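Local coordinates for glycerophosphodiester phosphodiesterase (Cytophaga hutchinsonii ATCC 33406, PDB 3CH0), which belongs to the glycerophosphodiester phosphodiesterase family, whose members are built on a TIM-barrel fold, at residues Gly36-Glu41 and Lys130-Gly135; Asp57-His62 and Ala76-Phe81; Asn82-Asn87 and Asp147-Ala152; Ile137-Glu142 and Leu173-Val178; Ser211-Val216 and Leu235-Ile240. All coordinates share one frame; numbering follows the deposited sequence.

Interactions 1, 4 and 5 each join neighbouring parallel strands of the barrel sheet, whereas interaction 2 folds the long excursion between strand 39-46 and helix 117-127 on itself, and interaction 3 joins it to the loop before helix 151-164. Interactions 1 and 4 are buried and share strand 132-137: Glu41 of the first is bonded to Gln174 of the second. Their chemistry mixes backbone bonding with polar side chains inside the barrel and aliphatic ones outside. Interaction 5, about 17 Å between centres from interaction 4, lies where the strands begin and is only partly buried. In interactions 2 and 3, which touch through Thr58, a few side chains dominate: Glu78 held by two N-H groups of His62, and Tyr84 laid over a bend.

Interaction 1. Residues Gly36-Glu41 and Lys130-Gly135; sequences GVTTLE and KIQYNG. With EDO (1,2-ethanediol), chain O.
Strand residues 39-41 and 132-135 run parallel, their axes 19° apart, joined by the bonds from Gln132 N to Thr38 O, Leu40 N to Gln132 O (2.8 Å) and Asn134 N to Leu40 O. Leu40 and Tyr133 face the helices around the barrel, and Leu40 meets Ile131 at about a right angle, CG to CG1 3.9 Å; branched aliphatics suit this greasy layer beneath helices 26-35 and 117-127. On the opposite face, Thr39 holds CG2 anti to its backbone N and against Asn134 CB (3.7 Å), while OG1 bonds Asp10. Gln132 lies alongside Thr38 with its chain extended, and its amide takes both ends of 1,2-ethanediol, NE2 giving to O1 at 2.8 Å and OE1 receiving from O2. Glu41 and Asn134 turn their flat groups 89° apart and look to other partners: Gln174 and Arg15 N for the carboxylate, Gln12 for the amide. Threonine, asparagine and glutamate thus make the barrel's inner face polar yet hydrogen-bonded, with Glu41 beside a bound citric acid.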
# COMPACT_ATOMS: atom_id res chain seq x y z
N GLY A 36 -7.95 0.82 15.14
CA GLY A 36 -7.24 2.01 15.54
C GLY A 36 -5.90 2.22 14.90
O GLY A 36 -5.06 2.96 15.44
N VAL A 37 -5.70 1.68 13.69
CA VAL A 37 -4.43 1.96 13.04
C VAL A 37 -4.19 3.43 12.78
O VAL A 37 -5.14 4.23 12.62
CB VAL A 37 -4.24 1.18 11.73
CG1 VAL A 37 -4.40 -0.34 12.03
CG2 VAL A 37 -5.20 1.65 10.61
N THR A 38 -2.93 3.82 12.68
CA THR A 38 -2.61 5.18 12.37
C THR A 38 -2.93 5.47 10.87
O THR A 38 -3.37 6.56 10.51
CB THR A 38 -1.11 5.41 12.57
OG1 THR A 38 -0.67 4.88 13.81
CG2 THR A 38 -0.77 6.92 12.40
N THR A 39 -2.63 4.47 10.03
CA THR A 39 -2.58 4.63 8.57
C THR A 39 -3.14 3.40 7.88
O THR A 39 -2.84 2.25 8.29
CB THR A 39 -1.12 4.77 8.16
OG1 THR A 39 -0.55 5.92 8.83
CG2 THR A 39 -0.90 4.97 6.62
N LEU A 40 -3.96 3.66 6.87
CA LEU A 40 -4.39 2.60 5.96
C LEU A 40 -3.34 2.59 4.84
O LEU A 40 -3.12 3.61 4.19
CB LEU A 40 -5.73 2.92 5.37
CG LEU A 40 -6.88 3.16 6.39
CD1 LEU A 40 -8.17 3.55 5.64
CD2 LEU A 40 -7.09 1.90 7.20
N GLU A 41 -2.74 1.43 4.61
CA GLU A 41 -1.79 1.21 3.55
C GLU A 41 -2.49 0.42 2.41
O GLU A 41 -3.31 -0.49 2.65
CB GLU A 41 -0.55 0.48 4.08
CG GLU A 41 0.61 0.33 3.09
CD GLU A 41 0.41 -0.69 2.00
OE1 GLU A 41 -0.42 -1.64 2.09
OE2 GLU A 41 1.13 -0.62 0.98
N LYS A 130 -8.86 11.85 11.42
CA LYS A 130 -7.43 11.81 11.72
C LYS A 130 -6.66 10.67 10.99
O LYS A 130 -5.45 10.65 11.00
CB LYS A 130 -7.20 11.69 13.23
CG LYS A 130 -7.67 12.97 14.04
N ILE A 131 -7.41 9.77 10.37
CA ILE A 131 -6.77 8.64 9.66
C ILE A 131 -5.79 9.16 8.60
O ILE A 131 -6.02 10.15 7.92
CB ILE A 131 -7.82 7.69 9.01
CG1 ILE A 131 -7.20 6.38 8.49
CG2 ILE A 131 -8.61 8.42 7.88
CD1 ILE A 131 -6.62 5.48 9.58
N GLN A 132 -4.69 8.44 8.45
CA GLN A 132 -3.71 8.71 7.42
C GLN A 132 -3.74 7.58 6.37
O GLN A 132 -4.26 6.48 6.62
CB GLN A 132 -2.31 8.89 8.05
CG GLN A 132 -2.24 10.16 8.86
CD GLN A 132 -1.00 10.31 9.67
OE1 GLN A 132 -1.02 10.06 10.89
NE2 GLN A 132 0.08 10.70 9.04
N TYR A 133 -3.17 7.89 5.19
CA TYR A 133 -3.19 7.03 4.04
C TYR A 133 -1.75 6.88 3.53
O TYR A 133 -1.02 7.86 3.46
CB TYR A 133 -4.01 7.69 2.94
CG TYR A 133 -5.42 8.01 3.28
CD1 TYR A 133 -5.77 9.22 3.93
CD2 TYR A 133 -6.44 7.14 2.96
CE1 TYR A 133 -7.08 9.49 4.24
CE2 TYR A 133 -7.78 7.44 3.20
CZ TYR A 133 -8.09 8.60 3.90
OH TYR A 133 -9.45 8.85 4.12
N ASN A 134 -1.42 5.67 3.09
CA ASN A 134 -0.17 5.41 2.41
C ASN A 134 -0.53 4.60 1.18
O ASN A 134 -0.79 3.38 1.26
CB ASN A 134 0.76 4.64 3.34
CG ASN A 134 2.15 4.48 2.76
OD1 ASN A 134 2.43 5.05 1.67
ND2 ASN A 134 2.97 3.62 3.38
N GLY A 135 -0.59 5.29 0.04
CA GLY A 135 -1.04 4.68 -1.20
C GLY A 135 0.06 4.47 -2.19
O GLY A 135 0.78 5.39 -2.50
C1 EDO O . 3.24 9.52 11.36
O1 EDO O . 2.59 10.11 10.22
C2 EDO O . 2.26 9.05 12.44
O2 EDO O . 1.38 10.13 12.83
O HOH W 1 -3.55 8.81 12.03

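Interaction 2. Residues Asp57-His62 and Ala76-Phe81; sequences DTFFHH and ANEKNF
Glu78 brings OE1 to two histidines that present themselves differently. The His62 ring meets it with its edge, ND1 giving OE1 a hydrogen bond of 2.7 Å in the ring plane but from above the carboxylate plane, while His62 N points at the same oxygen, OE1, at 2.8 Å. His61 lies alongside Glu78 and turns its face, with OE1 3.6 Å above the ring centre; its own ND1 is bonded to Glu63 N. Two N-H groups on one oxygen hold the carboxylate in place. The Phe59 ring takes Lys79 CG over its centre in a CH-pi contact, 4.1 Å from the centroid, and Asp57 CB lies over the opposite face, toward the rim. CG of Phe59 sits between backbone N and carbonyl carbon (chi1 54°), near the Glu78 backbone. Phe60 N bonds Phe81 O (3.0 Å), and the two phenylalanine side chains cross at about a right angle, touching through CB. Both rest on Val68 of strand 67-68, with Phe81 also against Glu71 of strand 71-72.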
# COMPACT_ATOMS: atom_id res chain seq x y z
N ASP A 57 -2.22 -5.60 -7.70
CA ASP A 57 -1.74 -5.92 -9.06
C ASP A 57 -2.65 -5.28 -10.08
O ASP A 57 -3.83 -4.99 -9.83
CB ASP A 57 -1.63 -7.42 -9.25
CG ASP A 57 -0.48 -7.99 -8.44
OD1 ASP A 57 0.73 -7.87 -8.86
OD2 ASP A 57 -0.76 -8.48 -7.33
N THR A 58 -2.10 -5.09 -11.27
CA THR A 58 -2.84 -4.62 -12.42
C THR A 58 -3.65 -5.74 -13.09
O THR A 58 -4.19 -5.48 -14.14
CB THR A 58 -1.92 -3.98 -13.46
OG1 THR A 58 -0.96 -4.95 -13.86
CG2 THR A 58 -1.19 -2.79 -12.83
N PHE A 59 -3.64 -6.94 -12.52
CA PHE A 59 -4.40 -8.08 -13.03
C PHE A 59 -5.08 -8.72 -11.80
O PHE A 59 -4.70 -8.48 -10.63
CB PHE A 59 -3.51 -9.11 -13.74
CG PHE A 59 -2.36 -9.59 -12.92
CD1 PHE A 59 -1.15 -8.90 -12.90
CD2 PHE A 59 -2.47 -10.68 -12.10
CE1 PHE A 59 -0.13 -9.33 -12.11
CE2 PHE A 59 -1.48 -11.09 -11.34
CZ PHE A 59 -0.26 -10.41 -11.33
N PHE A 60 -6.02 -9.62 -12.07
CA PHE A 60 -6.64 -10.41 -10.97
C PHE A 60 -5.76 -11.56 -10.57
O PHE A 60 -5.51 -12.45 -11.36
CB PHE A 60 -8.02 -10.95 -11.36
CG PHE A 60 -9.09 -9.92 -11.28
CD1 PHE A 60 -9.79 -9.70 -10.07
CD2 PHE A 60 -9.35 -9.08 -12.37
CE1 PHE A 60 -10.76 -8.71 -9.99
CE2 PHE A 60 -10.30 -8.11 -12.29
CZ PHE A 60 -11.03 -7.90 -11.08
N HIS A 61 -5.26 -11.53 -9.34
CA HIS A 61 -4.25 -12.45 -8.90
C HIS A 61 -4.86 -13.78 -8.51
O HIS A 61 -5.91 -13.84 -7.82
CB HIS A 61 -3.48 -11.85 -7.70
CG HIS A 61 -2.14 -12.47 -7.46
ND1 HIS A 61 -1.98 -13.71 -6.89
CD2 HIS A 61 -0.89 -11.98 -7.66
CE1 HIS A 61 -0.70 -13.98 -6.78
NE2 HIS A 61 -0.01 -12.96 -7.27
N HIS A 62 -4.17 -14.86 -8.85
CA HIS A 62 -4.69 -16.20 -8.50
C HIS A 62 -4.80 -16.48 -6.98
O HIS A 62 -5.59 -17.36 -6.55
CB HIS A 62 -3.84 -17.30 -9.16
CG HIS A 62 -2.57 -17.60 -8.45
ND1 HIS A 62 -1.43 -16.83 -8.61
CD2 HIS A 62 -2.23 -18.59 -7.61
CE1 HIS A 62 -0.46 -17.33 -7.87
NE2 HIS A 62 -0.91 -18.41 -7.27
N ALA A 76 -1.10 -19.64 -14.37
CA ALA A 76 -1.05 -19.73 -15.82
C ALA A 76 -1.85 -18.69 -16.57
O ALA A 76 -1.44 -18.28 -17.64
CB ALA A 76 -1.49 -21.15 -16.25
N ASN A 77 -3.00 -18.24 -16.05
CA ASN A 77 -3.84 -17.30 -16.78
C ASN A 77 -4.05 -15.91 -16.11
O ASN A 77 -4.70 -15.05 -16.72
CB ASN A 77 -5.20 -17.92 -17.12
CG ASN A 77 -6.03 -18.23 -15.88
OD1 ASN A 77 -5.63 -17.91 -14.76
ND2 ASN A 77 -7.20 -18.86 -16.09
N GLU A 78 -3.53 -15.75 -14.89
CA GLU A 78 -3.92 -14.53 -14.08
C GLU A 78 -3.62 -13.23 -14.82
O GLU A 78 -4.37 -12.28 -14.77
CB GLU A 78 -3.28 -14.54 -12.71
CG GLU A 78 -1.72 -14.55 -12.72
CD GLU A 78 -1.11 -14.81 -11.37
OE1 GLU A 78 -1.84 -14.84 -10.35
OE2 GLU A 78 0.13 -14.96 -11.28
N LYS A 79 -2.46 -13.19 -15.48
CA LYS A 79 -2.10 -11.97 -16.21
C LYS A 79 -2.98 -11.67 -17.40
O LYS A 79 -2.99 -10.54 -17.90
CB LYS A 79 -0.59 -11.98 -16.59
CG LYS A 79 0.28 -12.01 -15.32
CD LYS A 79 1.73 -11.70 -15.60
CE LYS A 79 2.54 -11.76 -14.33
NZ LYS A 79 3.93 -11.27 -14.54
N ASN A 80 -3.78 -12.65 -17.85
CA ASN A 80 -4.81 -12.37 -18.86
C ASN A 80 -5.90 -11.40 -18.41
O ASN A 80 -6.57 -10.78 -19.24
CB ASN A 80 -5.54 -13.66 -19.29
CG ASN A 80 -4.63 -14.71 -19.85
OD1 ASN A 80 -3.43 -14.50 -20.05
ND2 ASN A 80 -5.20 -15.87 -20.11
N PHE A 81 -6.14 -11.33 -17.09
CA PHE A 81 -7.28 -10.59 -16.52
C PHE A 81 -6.76 -9.23 -16.09
O PHE A 81 -6.62 -8.91 -14.90
CB PHE A 81 -7.90 -11.37 -15.36
CG PHE A 81 -8.23 -12.78 -15.72
CD1 PHE A 81 -9.07 -13.04 -16.80
CD2 PHE A 81 -7.68 -13.84 -15.05
CE1 PHE A 81 -9.36 -14.36 -17.18
CE2 PHE A 81 -7.97 -15.18 -15.44
CZ PHE A 81 -8.82 -15.40 -16.51

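Interaction 3. Residues Asn82-Asn87 and Asp147-Ala152; sequences NLYAMN and DHPNIA
Asn82 OD1 and Asp147 OD1 share one water. It donates to Asp147 OD1 and only weakly to Asn82 OD1, and it has more acceptors around it than protons to give. The same Asn82 OD1 also receives the N-H of Tyr84 (N to OD1 3.1 Å) from above its carbonyl plane, an Asx turn that pins the start of the short 3-10 segment 83-85. Asn82 ND2 is turned to Ile146 O, so this amide is used at both ends, which is why asparagine suits the turn. The Tyr84 ring then carries the contact. CG is anti to the backbone N (chi1 -162°), which directs the side chain toward residues 147-149; the ring then lies over the bend at His148, whose CA stands 3.6 Å above the ring centre. Further out, Tyr84 CE1 touches Pro149 CD at 3.7 Å and OH comes 3.4 Å from Pro149 CA, so the rigid proline abuts the phenolic end. The bend is itself braced: His148 ND1 bonds Pro149 O in the plane of its ring, 2.9 Å and nearly straight at 172°, while NE2 accepts from Thr140 N. Asn150 then stands at the N-cap of helix 151-164. Here two strand-to-helix loops meet at the C-terminal end of a TIM barrel.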
# COMPACT_ATOMS: atom_id res chain seq x y z
N ASN A 82 -6.50 -8.43 -17.11
CA ASN A 82 -5.80 -7.13 -16.94
C ASN A 82 -6.77 -6.02 -16.65
O ASN A 82 -7.61 -5.66 -17.48
CB ASN A 82 -5.10 -6.83 -18.26
CG ASN A 82 -4.31 -5.52 -18.26
OD1 ASN A 82 -4.18 -4.85 -17.23
ND2 ASN A 82 -3.71 -5.19 -19.41
N LEU A 83 -6.69 -5.46 -15.44
CA LEU A 83 -7.57 -4.38 -15.05
C LEU A 83 -7.56 -3.16 -15.95
O LEU A 83 -8.54 -2.48 -16.14
CB LEU A 83 -7.34 -3.95 -13.58
CG LEU A 83 -7.96 -4.78 -12.45
CD1 LEU A 83 -7.29 -6.13 -12.31
CD2 LEU A 83 -7.93 -3.95 -11.17
N TYR A 84 -6.38 -2.85 -16.49
CA TYR A 84 -6.27 -1.72 -17.42
C TYR A 84 -7.00 -1.92 -18.77
O TYR A 84 -7.18 -0.95 -19.50
CB TYR A 84 -4.79 -1.39 -17.66
CG TYR A 84 -4.52 -0.04 -18.24
CD1 TYR A 84 -5.18 1.08 -17.79
CD2 TYR A 84 -3.57 0.12 -19.25
CE1 TYR A 84 -4.92 2.35 -18.34
CE2 TYR A 84 -3.31 1.35 -19.80
CZ TYR A 84 -3.97 2.45 -19.35
OH TYR A 84 -3.78 3.70 -19.86
N ALA A 85 -7.34 -3.20 -19.06
CA ALA A 85 -8.13 -3.57 -20.26
C ALA A 85 -9.60 -3.74 -19.91
O ALA A 85 -10.39 -4.17 -20.76
CB ALA A 85 -7.60 -4.83 -20.86
N MSE A 86 -9.97 -3.52 -18.65
CA MSE A 86 -11.35 -3.66 -18.19
C MSE A 86 -11.97 -2.39 -17.65
O MSE A 86 -11.35 -1.63 -16.90
CB MSE A 86 -11.37 -4.73 -17.08
CG MSE A 86 -10.83 -6.07 -17.52
SE MSE A 86 -10.56 -7.30 -16.01
CE MSE A 86 -12.37 -7.41 -15.50
N ASN A 87 -13.23 -2.10 -18.01
CA ASN A 87 -13.93 -1.01 -17.36
C ASN A 87 -14.24 -1.36 -15.91
O ASN A 87 -14.39 -2.53 -15.57
CB ASN A 87 -15.23 -0.67 -18.10
CG ASN A 87 -14.97 -0.12 -19.47
OD1 ASN A 87 -14.12 0.71 -19.62
ND2 ASN A 87 -15.71 -0.62 -20.49
N ASP A 147 -0.12 -2.26 -18.79
CA ASP A 147 -0.67 -2.59 -17.45
C ASP A 147 -1.22 -1.40 -16.72
O ASP A 147 -1.95 -1.57 -15.74
CB ASP A 147 0.39 -3.26 -16.64
CG ASP A 147 0.90 -4.53 -17.31
OD1 ASP A 147 0.07 -5.29 -17.84
OD2 ASP A 147 2.14 -4.73 -17.34
N HIS A 148 -0.88 -0.20 -17.19
CA HIS A 148 -1.30 1.04 -16.56
C HIS A 148 -0.89 2.19 -17.48
O HIS A 148 -0.14 1.96 -18.43
CB HIS A 148 -0.64 1.19 -15.17
CG HIS A 148 0.84 0.99 -15.21
ND1 HIS A 148 1.72 1.86 -15.85
CD2 HIS A 148 1.60 -0.02 -14.72
CE1 HIS A 148 2.95 1.37 -15.74
NE2 HIS A 148 2.90 0.22 -15.08
N PRO A 149 -1.35 3.41 -17.20
CA PRO A 149 -0.97 4.54 -18.06
C PRO A 149 0.53 4.94 -17.90
O PRO A 149 1.24 4.42 -17.07
CB PRO A 149 -1.83 5.68 -17.53
CG PRO A 149 -2.93 5.03 -16.67
CD PRO A 149 -2.30 3.80 -16.13
N ASN A 150 0.91 5.89 -18.72
CA ASN A 150 2.13 6.64 -18.47
C ASN A 150 2.12 7.30 -17.10
O ASN A 150 1.07 7.52 -16.47
CB ASN A 150 2.32 7.70 -19.60
CG ASN A 150 1.12 8.65 -19.71
OD1 ASN A 150 0.02 8.19 -20.03
ND2 ASN A 150 1.33 9.94 -19.44
N ILE A 151 3.32 7.65 -16.67
CA ILE A 151 3.55 8.15 -15.32
C ILE A 151 2.66 9.35 -15.02
O ILE A 151 2.05 9.41 -13.96
CB ILE A 151 5.05 8.44 -15.07
CG1 ILE A 151 5.82 7.15 -14.92
CG2 ILE A 151 5.24 9.40 -13.92
CD1 ILE A 151 5.59 6.42 -13.58
N ALA A 152 2.68 10.36 -15.90
CA ALA A 152 1.91 11.58 -15.61
C ALA A 152 0.43 11.28 -15.38
O ALA A 152 -0.15 11.82 -14.43
CB ALA A 152 2.08 12.64 -16.73
O HOH W 2 -1.98 -6.10 -16.05

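Interaction 4. Residues Ile137-Glu142 and Leu173-Val178; sequences IKSTVE and LQSFDV
Ser139 OG donates a hydrogen bond to Asp177 OD2 at 2.7 Å, on the anti side of the carboxylate and 21° out of its plane. This lies where two neighbouring parallel strands of the TIM barrel, 132-137 and 171-175, run out into their loops. Asp177 suits the place because it also caps helix 178-187 and makes a salt bridge to Arg179. Beside it Ser175 OG, anti to its backbone N (chi1 -166°), works in two directions: it donates to Ile137 O in the carbonyl plane (3.0 Å) and accepts from Asp177 N at 3.0 Å, an ST turn. A small hydroxyl can do both where the strand ends. Ile137 O also accepts a hydrogen bond from a water at 2.9 Å, which in turn accepts from Phe176 N, bridging strand and loop. Just before this, Ile137 N meets Gln174 O almost head-on, the last backbone bond between the two strands. Outward, Ile137 CG1 packs on Leu173 CD2 (3.7 Å), beneath helices 151-164 and 178-187. On the inner side Lys138 NZ is paired with Glu136 and bonded to citric acid, and it lies near the plane of the Phe176 ring, 4.5 Å from CE2.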
# COMPACT_ATOMS: atom_id res chain seq x y z
N ILE A 137 1.58 3.68 -5.82
CA ILE A 137 1.49 3.65 -7.26
C ILE A 137 2.20 2.45 -7.82
O ILE A 137 3.43 2.40 -7.78
CB ILE A 137 1.93 5.00 -7.92
CG1 ILE A 137 0.86 6.04 -7.55
CG2 ILE A 137 2.08 4.91 -9.44
CD1 ILE A 137 0.78 7.31 -8.41
N LYS A 138 1.41 1.47 -8.25
CA LYS A 138 1.94 0.26 -8.79
C LYS A 138 2.31 0.31 -10.28
O LYS A 138 1.72 -0.35 -11.11
CB LYS A 138 0.93 -0.88 -8.53
CG LYS A 138 0.84 -1.28 -7.07
CD LYS A 138 2.07 -2.05 -6.58
CE LYS A 138 1.98 -2.74 -5.23
NZ LYS A 138 3.35 -3.27 -4.72
N SER A 139 3.35 1.11 -10.58
CA SER A 139 3.85 1.30 -11.94
C SER A 139 5.21 0.63 -12.06
O SER A 139 6.00 0.56 -11.08
CB SER A 139 3.97 2.80 -12.29
OG SER A 139 4.79 3.47 -11.34
N THR A 140 5.49 0.17 -13.28
CA THR A 140 6.82 -0.25 -13.67
C THR A 140 7.03 0.23 -15.11
O THR A 140 6.09 0.42 -15.88
CB THR A 140 7.03 -1.78 -13.64
OG1 THR A 140 6.35 -2.41 -14.72
CG2 THR A 140 6.60 -2.39 -12.29
N VAL A 141 8.30 0.45 -15.45
CA VAL A 141 8.67 0.89 -16.80
C VAL A 141 8.10 -0.02 -17.88
O VAL A 141 7.63 0.44 -18.89
CB VAL A 141 10.21 0.97 -16.96
CG1 VAL A 141 10.62 1.28 -18.42
CG2 VAL A 141 10.77 2.00 -16.00
N GLU A 142 8.19 -1.32 -17.63
CA GLU A 142 7.75 -2.31 -18.62
C GLU A 142 6.25 -2.30 -18.78
O GLU A 142 5.75 -2.73 -19.84
CB GLU A 142 8.25 -3.70 -18.23
CG GLU A 142 9.79 -3.85 -18.22
CD GLU A 142 10.55 -3.37 -16.94
OE1 GLU A 142 9.92 -2.97 -15.92
OE2 GLU A 142 11.81 -3.46 -16.97
N LEU A 173 2.31 9.17 -0.62
CA LEU A 173 2.31 8.45 -1.89
C LEU A 173 3.61 7.64 -1.89
O LEU A 173 4.69 8.20 -1.76
CB LEU A 173 2.28 9.42 -3.08
CG LEU A 173 2.02 8.83 -4.45
CD1 LEU A 173 3.20 7.95 -4.93
CD2 LEU A 173 0.62 8.15 -4.56
N GLN A 174 3.48 6.32 -2.00
CA GLN A 174 4.63 5.44 -1.97
C GLN A 174 4.81 4.78 -3.29
O GLN A 174 3.86 4.56 -4.05
CB GLN A 174 4.56 4.37 -0.89
CG GLN A 174 3.35 3.49 -1.02
CD GLN A 174 3.16 2.42 0.06
OE1 GLN A 174 4.13 1.94 0.67
NE2 GLN A 174 1.89 1.92 0.19
N SER A 175 6.06 4.51 -3.67
CA SER A 175 6.29 3.74 -4.88
C SER A 175 7.69 3.16 -4.90
O SER A 175 8.62 3.72 -4.34
CB SER A 175 6.09 4.58 -6.16
OG SER A 175 6.00 3.79 -7.32
N PHE A 176 7.81 2.02 -5.60
CA PHE A 176 9.13 1.52 -5.97
C PHE A 176 9.68 2.26 -7.18
O PHE A 176 10.92 2.14 -7.48
CB PHE A 176 9.06 0.05 -6.37
CG PHE A 176 8.93 -0.89 -5.23
CD1 PHE A 176 10.04 -1.29 -4.50
CD2 PHE A 176 7.73 -1.44 -4.91
CE1 PHE A 176 9.92 -2.16 -3.45
CE2 PHE A 176 7.63 -2.34 -3.86
CZ PHE A 176 8.73 -2.66 -3.10
N ASP A 177 8.79 2.86 -7.97
CA ASP A 177 9.12 3.41 -9.31
C ASP A 177 9.65 4.81 -9.08
O ASP A 177 8.88 5.71 -8.80
CB ASP A 177 7.88 3.43 -10.19
CG ASP A 177 8.17 3.77 -11.63
OD1 ASP A 177 9.29 4.25 -11.93
OD2 ASP A 177 7.27 3.55 -12.43
N VAL A 178 10.98 4.99 -9.18
CA VAL A 178 11.58 6.32 -9.01
C VAL A 178 10.97 7.37 -9.93
O VAL A 178 10.92 8.54 -9.60
CB VAL A 178 13.11 6.26 -9.12
CG1 VAL A 178 13.68 5.49 -7.91
CG2 VAL A 178 13.57 5.67 -10.46
O HOH W 3 5.34 0.66 -6.51

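Interaction 5. Residues Ser211-Val216 and Leu235-Ile240; sequences SFTPAV and LGMRVI. With EDO (1,2-ethanediol), chain F.
Met237, present as selenomethionine, lays its side chain across Thr213 and Pro214. Its CB lies 4.0 Å from Ala215 O; CG, anti to the carbonyl carbon (chi1 -69°), comes 3.2 Å from Pro214 O and also touches Thr213 CG2; SE then rests 4.0 Å from Pro214 CD. A long, flexible side chain fits against this uneven surface, and it is covered by Leu207 and Ala232 of helices 203-207 and 226-234. The backbones join through Arg238 N to Ala215 O (3.0 Å), and a water donates to both Ala215 O and Gly236 O. Val216 parts its two methyls: CG2 sits over one face of the Arg238 guanidinium, 3.5 Å from NH2, while CG1 packs on Ile240 CG1 at 3.9 Å. The guanidinium's flat face, which carries no N-H, can thus lie against a methyl while its N-H groups point along the plane. Gly236, with positive phi (87°), ends helix 226-234 in a Schellman motif. Strand 216-219, helix 226-234 and strand 238-239 make up a beta-alpha-beta crossover, the repeating element of a TIM barrel.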
# COMPACT_ATOMS: atom_id res chain seq x y z
N SER A 211 16.54 12.34 -6.99
CA SER A 211 17.11 13.68 -6.99
C SER A 211 16.82 14.51 -5.74
O SER A 211 17.25 15.67 -5.62
CB SER A 211 16.58 14.44 -8.22
OG SER A 211 15.22 14.84 -8.01
N PHE A 212 16.12 13.93 -4.77
CA PHE A 212 15.66 14.62 -3.59
C PHE A 212 15.54 13.59 -2.49
O PHE A 212 15.57 12.36 -2.72
CB PHE A 212 14.28 15.25 -3.86
CG PHE A 212 13.22 14.24 -4.11
CD1 PHE A 212 13.08 13.65 -5.33
CD2 PHE A 212 12.34 13.89 -3.08
CE1 PHE A 212 12.10 12.66 -5.53
CE2 PHE A 212 11.34 12.92 -3.29
CZ PHE A 212 11.24 12.33 -4.52
N THR A 213 15.36 14.09 -1.29
CA THR A 213 15.22 13.24 -0.10
C THR A 213 13.72 13.14 0.19
O THR A 213 13.08 14.13 0.51
CB THR A 213 15.94 13.85 1.12
OG1 THR A 213 17.32 13.99 0.78
CG2 THR A 213 15.80 12.94 2.33
N PRO A 214 13.16 11.92 0.12
CA PRO A 214 11.74 11.74 0.39
C PRO A 214 11.44 11.83 1.88
O PRO A 214 12.34 11.78 2.73
CB PRO A 214 11.47 10.30 -0.12
CG PRO A 214 12.77 9.61 0.12
CD PRO A 214 13.84 10.67 -0.17
N ALA A 215 10.16 11.93 2.21
CA ALA A 215 9.75 11.93 3.60
C ALA A 215 10.04 10.63 4.39
O ALA A 215 10.39 10.66 5.59
CB ALA A 215 8.27 12.27 3.74
N VAL A 216 9.82 9.50 3.69
CA VAL A 216 9.87 8.19 4.31
C VAL A 216 10.77 7.31 3.48
O VAL A 216 10.69 7.35 2.25
CB VAL A 216 8.46 7.58 4.45
CG1 VAL A 216 8.49 6.17 4.98
CG2 VAL A 216 7.57 8.45 5.33
N LEU A 235 19.19 12.58 7.87
CA LEU A 235 18.66 13.26 6.67
C LEU A 235 17.23 13.76 6.83
O LEU A 235 16.67 14.37 5.91
CB LEU A 235 18.76 12.32 5.45
CG LEU A 235 20.16 11.99 4.92
CD1 LEU A 235 20.10 10.80 3.95
CD2 LEU A 235 20.82 13.25 4.25
N GLY A 236 16.62 13.49 7.97
CA GLY A 236 15.29 13.97 8.24
C GLY A 236 14.20 13.03 7.73
O GLY A 236 13.02 13.37 7.77
N MSE A 237 14.58 11.81 7.34
CA MSE A 237 13.61 10.78 6.88
C MSE A 237 13.10 9.97 8.05
O MSE A 237 13.83 9.74 9.01
CB MSE A 237 14.24 9.81 5.91
CG MSE A 237 14.57 10.47 4.62
SE MSE A 237 15.17 9.23 3.29
CE MSE A 237 16.81 8.89 4.09
N ARG A 238 11.86 9.50 7.93
CA ARG A 238 11.33 8.48 8.81
C ARG A 238 11.51 7.14 8.12
O ARG A 238 11.59 7.07 6.89
CB ARG A 238 9.87 8.70 9.10
CG ARG A 238 9.76 9.95 10.04
CD ARG A 238 8.38 10.37 10.32
NE ARG A 238 7.79 10.96 9.14
CZ ARG A 238 6.82 10.41 8.41
NH1 ARG A 238 6.30 9.23 8.76
NH2 ARG A 238 6.35 11.07 7.33
N VAL A 239 11.68 6.12 8.93
CA VAL A 239 11.94 4.76 8.45
C VAL A 239 10.79 3.83 8.84
O VAL A 239 10.51 3.63 10.02
CB VAL A 239 13.28 4.18 8.96
CG1 VAL A 239 13.50 2.75 8.37
CG2 VAL A 239 14.43 5.14 8.56
N ILE A 240 10.11 3.27 7.84
CA ILE A 240 8.90 2.46 8.01
C ILE A 240 9.00 1.19 7.17
O ILE A 240 8.67 1.20 5.99
CB ILE A 240 7.61 3.24 7.65
CG1 ILE A 240 7.57 4.55 8.45
CG2 ILE A 240 6.38 2.42 7.95
CD1 ILE A 240 6.33 5.38 8.19
C1 EDO F . 19.90 14.08 -2.86
O1 EDO F . 18.82 14.79 -2.22
C2 EDO F . 19.34 12.90 -3.64
O2 EDO F . 20.35 12.03 -4.17
O HOH W 4 10.10 12.87 7.18